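Local structure of DUF2520 domain-containing protein (Thermotoga maritima, 2I76) at the NADPH dihydro-nicotinamide-adenine-dinucleotide phosphate site and the interface of chains A and B. The protein binds NADPH and is probably an NADP-dependent dehydrogenase. Numbering follows the deposited sequence. Chains: chain A/B, Hypothetical protein.

Contact 1: the NADPH dihydro-nicotinamide-adenine-dinucleotide phosphate site. Residues chain A 9-11, 13, 31-34, 37, 65-68, 70-71, 74, 88-90, 106-107, 109-111. With NDP (NADPH dihydro-nicotinamide-adenine-dinucleotide phosphate), chain C.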
# COMPACT_ATOMS: atom_id res chain seq x y z
N GLY A 9 21.63 0.84 24.34
CA GLY A 9 21.33 1.63 23.16
C GLY A 9 20.14 2.57 23.29
O GLY A 9 18.99 2.17 23.07
N THR A 10 20.45 3.82 23.63
CA THR A 10 19.50 4.91 23.81
C THR A 10 18.67 5.25 22.57
O THR A 10 18.20 6.37 22.41
CB THR A 10 20.26 6.18 24.29
OG1 THR A 10 21.38 6.44 23.42
CG2 THR A 10 20.80 5.98 25.71
N GLY A 11 18.48 4.27 21.69
CA GLY A 11 17.72 4.51 20.47
C GLY A 11 16.25 4.89 20.66
O GLY A 11 15.62 4.57 21.67
N LEU A 13 13.80 3.68 19.72
CA LEU A 13 13.02 2.49 20.01
C LEU A 13 13.03 2.06 21.47
O LEU A 13 12.11 1.38 21.93
CB LEU A 13 13.49 1.33 19.12
CG LEU A 13 12.61 0.08 19.15
CD1 LEU A 13 11.16 0.50 19.01
CD2 LEU A 13 12.99 -0.88 18.05
N LEU A 31 22.40 1.23 29.12
CA LEU A 31 23.74 1.46 28.62
C LEU A 31 23.79 2.21 27.30
O LEU A 31 22.88 2.10 26.48
CB LEU A 31 24.47 0.12 28.50
CG LEU A 31 24.21 -0.78 29.70
CD1 LEU A 31 25.02 -2.06 29.53
CD2 LEU A 31 24.56 -0.06 31.01
N SER A 32 24.85 2.98 27.13
CA SER A 32 25.06 3.77 25.93
C SER A 32 26.56 4.01 25.84
O SER A 32 27.27 3.84 26.82
CB SER A 32 24.30 5.10 26.03
OG SER A 32 24.56 5.96 24.93
N ARG A 33 27.04 4.40 24.66
CA ARG A 33 28.46 4.67 24.49
C ARG A 33 28.75 5.96 25.25
O ARG A 33 29.87 6.18 25.71
CB ARG A 33 28.79 4.84 23.01
N SER A 34 27.72 6.79 25.40
CA SER A 34 27.81 8.05 26.12
C SER A 34 27.23 7.87 27.52
O SER A 34 26.19 7.24 27.68
CB SER A 34 27.01 9.13 25.39
OG SER A 34 26.88 10.31 26.17
N ARG A 37 24.06 10.36 27.63
CA ARG A 37 22.93 9.77 26.93
C ARG A 37 22.22 8.70 27.73
O ARG A 37 20.99 8.61 27.72
CB ARG A 37 23.38 9.21 25.59
CG ARG A 37 23.56 10.29 24.54
CD ARG A 37 23.85 9.71 23.17
NE ARG A 37 25.18 9.11 23.10
CZ ARG A 37 25.70 8.60 21.98
NH1 ARG A 37 25.00 8.63 20.85
NH2 ARG A 37 26.92 8.08 22.00
N ILE A 65 18.91 -3.04 21.90
CA ILE A 65 18.31 -2.25 20.83
C ILE A 65 19.31 -1.33 20.14
O ILE A 65 19.39 -0.12 20.42
CB ILE A 65 17.12 -1.42 21.38
CG1 ILE A 65 16.29 -2.30 22.32
CG2 ILE A 65 16.27 -0.91 20.23
CD1 ILE A 65 15.00 -1.68 22.80
N VAL A 66 20.10 -1.92 19.25
CA VAL A 66 21.08 -1.18 18.47
C VAL A 66 21.10 -1.75 17.06
O VAL A 66 20.67 -2.88 16.84
CB VAL A 66 22.50 -1.28 19.06
CG1 VAL A 66 22.49 -0.86 20.52
CG2 VAL A 66 23.03 -2.69 18.87
N PRO A 67 21.60 -0.98 16.09
CA PRO A 67 21.69 -1.40 14.69
C PRO A 67 21.94 -2.90 14.53
O PRO A 67 22.81 -3.47 15.20
CB PRO A 67 22.84 -0.56 14.18
CG PRO A 67 22.60 0.74 14.85
CD PRO A 67 22.25 0.33 16.27
N ASP A 68 21.19 -3.53 13.64
CA ASP A 68 21.32 -4.96 13.35
C ASP A 68 22.78 -5.40 13.19
O ASP A 68 23.13 -6.57 13.34
CB ASP A 68 20.57 -5.30 12.06
CG ASP A 68 19.15 -5.76 12.29
OD1 ASP A 68 18.28 -4.91 12.54
OD2 ASP A 68 18.91 -6.97 12.24
N TYR A 70 25.49 -4.51 14.98
CA TYR A 70 26.31 -4.73 16.18
C TYR A 70 25.68 -5.55 17.31
O TYR A 70 26.34 -5.86 18.30
CB TYR A 70 26.77 -3.37 16.72
CG TYR A 70 27.27 -2.44 15.63
CD1 TYR A 70 26.52 -1.34 15.22
CD2 TYR A 70 28.48 -2.70 14.98
CE1 TYR A 70 26.96 -0.53 14.19
CE2 TYR A 70 28.92 -1.89 13.95
CZ TYR A 70 28.16 -0.81 13.55
OH TYR A 70 28.62 -0.02 12.52
N ILE A 71 24.41 -5.91 17.16
CA ILE A 71 23.70 -6.68 18.18
C ILE A 71 24.53 -7.85 18.72
O ILE A 71 24.67 -7.99 19.94
CB ILE A 71 22.38 -7.25 17.62
CG1 ILE A 71 21.51 -6.11 17.10
CG2 ILE A 71 21.63 -8.00 18.70
CD1 ILE A 71 20.36 -6.59 16.30
N VAL A 74 28.24 -6.44 20.25
CA VAL A 74 27.91 -5.71 21.48
C VAL A 74 27.44 -6.66 22.59
O VAL A 74 27.91 -6.58 23.72
CB VAL A 74 26.80 -4.65 21.22
CG1 VAL A 74 26.27 -4.12 22.55
CG2 VAL A 74 27.35 -3.51 20.39
N CYS A 88 15.47 -6.61 18.60
CA CYS A 88 14.26 -6.35 17.85
C CYS A 88 14.46 -6.41 16.35
O CYS A 88 13.65 -5.89 15.58
CB CYS A 88 13.72 -4.97 18.25
SG CYS A 88 14.02 -4.59 20.01
N SER A 89 15.54 -7.05 15.92
CA SER A 89 15.83 -7.15 14.50
C SER A 89 14.71 -7.85 13.74
O SER A 89 14.22 -8.92 14.16
CB SER A 89 17.13 -7.92 14.28
OG SER A 89 17.25 -8.29 12.92
N GLY A 90 14.32 -7.24 12.61
CA GLY A 90 13.29 -7.82 11.76
C GLY A 90 13.87 -8.90 10.86
O GLY A 90 13.18 -9.77 10.35
N HIS A 106 9.94 -8.06 17.45
CA HIS A 106 9.92 -7.11 16.35
C HIS A 106 8.61 -6.40 16.05
O HIS A 106 7.66 -7.01 15.54
CB HIS A 106 10.42 -7.81 15.07
CG HIS A 106 10.46 -6.90 13.88
ND1 HIS A 106 9.40 -6.76 13.01
CD2 HIS A 106 11.40 -6.01 13.48
CE1 HIS A 106 9.68 -5.83 12.12
NE2 HIS A 106 10.89 -5.35 12.38
N PRO A 107 8.56 -5.09 16.34
CA PRO A 107 7.39 -4.24 16.12
C PRO A 107 7.32 -3.75 14.67
O PRO A 107 8.25 -3.06 14.20
CB PRO A 107 7.61 -3.09 17.10
CG PRO A 107 9.08 -2.92 17.04
CD PRO A 107 9.59 -4.35 17.08
N PHE A 109 6.52 -1.30 12.62
CA PHE A 109 6.15 0.10 12.68
C PHE A 109 7.44 0.91 12.50
O PHE A 109 8.55 0.39 12.68
CB PHE A 109 5.51 0.39 14.05
CG PHE A 109 4.52 1.54 14.05
CD1 PHE A 109 4.95 2.86 14.21
CD2 PHE A 109 3.14 1.29 13.95
CE1 PHE A 109 4.02 3.91 14.28
CE2 PHE A 109 2.21 2.33 14.02
CZ PHE A 109 2.65 3.64 14.18
N SER A 110 7.29 2.18 12.13
CA SER A 110 8.44 3.04 11.94
C SER A 110 8.49 4.06 13.07
O SER A 110 7.51 4.77 13.35
CB SER A 110 8.35 3.74 10.59
OG SER A 110 9.54 4.46 10.34
N PHE A 111 9.63 4.14 13.74
CA PHE A 111 9.80 5.04 14.87
C PHE A 111 10.68 6.24 14.55
O PHE A 111 10.33 7.05 13.69
CB PHE A 111 10.38 4.24 16.06
CG PHE A 111 9.65 2.96 16.34
CD1 PHE A 111 9.78 1.87 15.49
CD2 PHE A 111 8.80 2.85 17.43
CE1 PHE A 111 9.04 0.69 15.70
CE2 PHE A 111 8.06 1.69 17.66
CZ PHE A 111 8.18 0.60 16.80
PA NDP C . 19.35 3.49 16.11
O1A NDP C . 18.40 4.53 16.45
O2A NDP C . 20.42 3.67 15.07
O5B NDP C . 20.04 3.03 17.49
C5B NDP C . 20.83 3.99 18.17
C4B NDP C . 21.35 3.27 19.38
O4B NDP C . 22.22 2.19 18.88
C3B NDP C . 22.17 4.12 20.25
O3B NDP C . 21.94 3.78 21.61
C2B NDP C . 23.56 3.89 19.85
O2B NDP C . 24.66 4.27 20.68
C1B NDP C . 23.52 2.45 19.44
N9A NDP C . 24.63 2.21 18.46
C8A NDP C . 24.75 2.66 17.12
N7A NDP C . 25.88 2.25 16.58
C5A NDP C . 26.54 1.54 17.53
C6A NDP C . 27.80 0.84 17.58
N6A NDP C . 28.61 0.83 16.50
N1A NDP C . 28.19 0.20 18.74
C2A NDP C . 27.36 0.21 19.85
N3A NDP C . 26.16 0.84 19.90
C4A NDP C . 25.79 1.48 18.70
O3 NDP C . 18.60 2.16 15.83
PN NDP C . 17.60 1.22 14.92
O1N NDP C . 18.47 1.35 13.74
O2N NDP C . 16.35 2.03 15.07
O5D NDP C . 17.26 -0.28 15.31
C5D NDP C . 17.83 -0.93 16.48
C4D NDP C . 17.23 -2.37 16.51
O4D NDP C . 15.80 -2.26 16.50
C3D NDP C . 17.60 -3.23 15.30
O3D NDP C . 17.87 -4.55 15.76
C2D NDP C . 16.40 -3.11 14.36
O2D NDP C . 16.35 -4.21 13.46
C1D NDP C . 15.23 -3.00 15.40
N1N NDP C . 14.00 -2.28 14.88
C2N NDP C . 14.09 -0.89 14.47
C3N NDP C . 12.84 -0.28 13.97
C7N NDP C . 12.83 1.13 13.53
O7N NDP C . 11.80 1.70 13.07
N7N NDP C . 13.97 1.88 13.59
C4N NDP C . 11.66 -1.07 13.93
C5N NDP C . 11.60 -2.39 14.33
C6N NDP C . 12.77 -3.00 14.80
P2B NDP C . 24.57 4.96 22.06
O1X NDP C . 25.99 5.13 22.38
O2X NDP C . 23.89 4.06 23.02
O3X NDP C . 23.85 6.30 21.95
O HOH W 1 16.22 -4.16 10.23

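Contact 2: the interface of chains A and B. Residues chain A 177, 239, 241-242, 245-246; chain B 241-242, 245-246, 249.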
# COMPACT_ATOMS: atom_id res chain seq x y z
N LEU A 177 7.82 4.58 -10.59
CA LEU A 177 7.39 4.40 -11.96
C LEU A 177 6.31 5.40 -12.37
O LEU A 177 6.39 5.98 -13.46
CB LEU A 177 6.86 2.98 -12.17
CG LEU A 177 7.95 1.93 -12.34
CD1 LEU A 177 7.30 0.55 -12.36
CD2 LEU A 177 8.73 2.19 -13.63
N ASN A 239 11.35 -1.83 -21.35
CA ASN A 239 10.93 -3.23 -21.38
C ASN A 239 9.56 -3.40 -20.75
O ASN A 239 8.90 -2.42 -20.41
CB ASN A 239 11.96 -4.14 -20.71
CG ASN A 239 12.21 -3.79 -19.26
OD1 ASN A 239 11.36 -4.00 -18.40
ND2 ASN A 239 13.39 -3.24 -18.98
N VAL A 241 9.19 -6.22 -18.46
CA VAL A 241 9.46 -7.16 -17.38
C VAL A 241 8.57 -6.99 -16.17
O VAL A 241 7.80 -7.88 -15.85
CB VAL A 241 10.92 -7.07 -16.91
CG1 VAL A 241 11.12 -7.92 -15.67
CG2 VAL A 241 11.84 -7.52 -18.01
N LEU A 242 8.69 -5.86 -15.47
CA LEU A 242 7.89 -5.64 -14.27
C LEU A 242 6.40 -5.62 -14.57
O LEU A 242 5.60 -6.18 -13.82
CB LEU A 242 8.27 -4.32 -13.59
CG LEU A 242 7.53 -4.20 -12.25
CD1 LEU A 242 8.47 -4.51 -11.12
CD2 LEU A 242 6.94 -2.82 -12.09
N GLU A 245 4.96 -9.21 -14.97
CA GLU A 245 4.90 -9.92 -13.70
C GLU A 245 3.69 -9.59 -12.84
O GLU A 245 2.96 -10.49 -12.41
CB GLU A 245 6.18 -9.68 -12.90
CG GLU A 245 7.05 -10.91 -12.78
CD GLU A 245 7.32 -11.57 -14.13
OE1 GLU A 245 7.95 -10.90 -14.99
OE2 GLU A 245 6.91 -12.74 -14.33
N ILE A 246 3.50 -8.31 -12.56
CA ILE A 246 2.38 -7.89 -11.75
C ILE A 246 1.05 -8.26 -12.42
O ILE A 246 0.14 -8.78 -11.78
CB ILE A 246 2.43 -6.36 -11.49
CG1 ILE A 246 3.47 -6.06 -10.41
CG2 ILE A 246 1.07 -5.83 -11.06
CD1 ILE A 246 4.79 -5.56 -10.95
N VAL B 241 12.10 -13.20 -10.77
CA VAL B 241 11.91 -12.12 -11.73
C VAL B 241 11.39 -10.80 -11.14
O VAL B 241 12.05 -9.76 -11.25
CB VAL B 241 10.99 -12.56 -12.90
CG1 VAL B 241 10.73 -11.39 -13.83
CG2 VAL B 241 11.64 -13.71 -13.67
N LEU B 242 10.21 -10.82 -10.53
CA LEU B 242 9.66 -9.59 -9.97
C LEU B 242 10.60 -8.97 -8.93
O LEU B 242 10.87 -7.77 -8.93
CB LEU B 242 8.29 -9.86 -9.35
CG LEU B 242 7.56 -8.64 -8.77
CD1 LEU B 242 7.82 -7.38 -9.61
CD2 LEU B 242 6.07 -8.97 -8.73
N GLU B 245 13.38 -7.31 -10.32
CA GLU B 245 12.90 -6.12 -10.99
C GLU B 245 12.72 -4.97 -10.01
O GLU B 245 13.19 -3.86 -10.26
CB GLU B 245 11.59 -6.41 -11.71
CG GLU B 245 11.39 -5.54 -12.94
CD GLU B 245 12.66 -5.44 -13.74
OE1 GLU B 245 13.41 -6.44 -13.79
OE2 GLU B 245 12.93 -4.37 -14.32
N ILE B 246 12.05 -5.23 -8.90
CA ILE B 246 11.83 -4.20 -7.91
C ILE B 246 13.14 -3.71 -7.29
O ILE B 246 13.24 -2.54 -6.92
CB ILE B 246 10.93 -4.70 -6.78
CG1 ILE B 246 9.56 -5.05 -7.34
CG2 ILE B 246 10.80 -3.62 -5.72
CD1 ILE B 246 8.74 -3.83 -7.68
N LEU B 249 14.72 -1.42 -9.51
CA LEU B 249 13.97 -0.18 -9.46
C LEU B 249 14.39 0.58 -8.20
O LEU B 249 14.84 1.72 -8.29
CB LEU B 249 12.45 -0.44 -9.46
CG LEU B 249 11.74 -0.75 -10.80
CD1 LEU B 249 10.25 -0.52 -10.66
CD2 LEU B 249 12.25 0.14 -11.92
O HOH W 2 10.61 -3.42 -15.37

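Contact 1: the NADPH dihydro-nicotinamide-adenine-dinucleotide phosphate site
Oxygen O3X of the 2'-phosphate of NDP is met by three groups: the A:Arg37 guanidinium, A:Thr10 OG1 and A:Ser32 OG. A:Arg37 NH1 makes a salt bridge to NDP O3X at 2.8 Å, and the hydroxyl OG1 of A:Thr10 forms a hydrogen bond to the same O3X at 2.9 Å. The A:Arg37 chain bends at chi3 (-70°), which turns one face of its guanidinium toward the phosphate, so charge more than aligned N-H bonds holds it. A:Thr10 keeps OG1 in the crowded position between its backbone N and carbonyl carbon (chi1 51°). On NDP O1X, the backbone N of A:Arg33 donates a hydrogen bond of 2.6 Å, 152° at the hydrogen. A:Ser32 OG, anti to its backbone N, lies 2.8 Å from NDP O2X and also near O1X and O3X, but its one hydrogen can serve only one phosphate oxygen at a time; it accepts the N-H of A:Ser34. Along the adenine, A:Tyr70 lays one ring face against amino N6A, off-centre toward the rim, with CD1 3.5 Å from NDP C6A. An alanine at A:Tyr70 would remove this ring and would probably leave the amino end of the adenine less well packed. At the other end, methyl CD2 of A:Leu13 sits over the nicotinamide face, 3.7 Å from the ring centroid. Its sister CD1 lies over the centre of the A:Phe111 ring, whose edge meets carboxamide oxygen O7N in plane; A:Phe111 N adds a weak hydrogen bond to NDP O7N, 3.3 Å. A:Gly9 and A:Gly11 belong to the Rossmann glycine loop beside the adenosine ribose. The site holds extended NADPH, and its phosphate-binding end probably selects NADP(H) over NAD(H).

Contact 2: the interface of chains A and B
The first turns of the last helix of each chain, 241-258 in A and 241-254 in B, meet about a local two-fold axis, with helix 171-183 of A at the rim. At the centre, A:Leu242 and B:Leu242 cross obliquely and touch through their CD1 methyls. Both hold CG anti to the backbone N, but chi2 is modelled differently, 103° in A and 35° in B, so the two leucines appear to depart slightly from exact two-fold symmetry. A:Leu242 CD1 also meets B:Ile246 CD1 at 3.5 Å, and A:Ile246 crosses B:Leu242 at about a right angle, CD1 to CD1. Flanking this apolar middle, each Glu245 bends at chi2. B:Glu245 crosses A:Leu242 obliquely, its CG 3.4 Å from A:Leu242 CB; the carboxylate carbon CD of A:Glu245 lies 3.4 Å from B:Val241 CG1, the side chains crossing at about a right angle. No direct polar bond crosses this patch. Instead, water 2 links B:Glu245 OE2, 2.7 Å away, to A:Leu242 N at 3.1 Å and to A:Asn239 OD1. A:Asn239 OD1 also accepts the N-H of A:Val241 in its carbonyl plane, on a lone pair, capping the helix start; this helix end may help stabilise the nearby carboxylate charge. Farther out, A:Leu177 CD1 meets B:Leu249 CD1 at 3.6 Å, the side chains roughly perpendicular. The patch lies in the helical C-terminal part of the fold, where the final helix pairs with its copy; the pairing may reflect a dimer.

The centres of the C-alpha atoms of contact 1 and contact 2 lie about 34 Å apart, and the two share no residue or secondary-structure element. Contact 1 draws on the N-terminal Rossmann-type part, between residues 9 and 111, whereas contact 2 uses helices 171-183 and 241-258 of chain A, the loop residue A:Asn239 just before the last helix, and the final helix of chain B. The two contacts thus use separate parts of the chain. As a qualification, Thr215, Gly216 and Arg220, from the helical part, also line an NADPH pocket, possibly across the chain boundary, so pairing could bear on how the cofactor is enclosed.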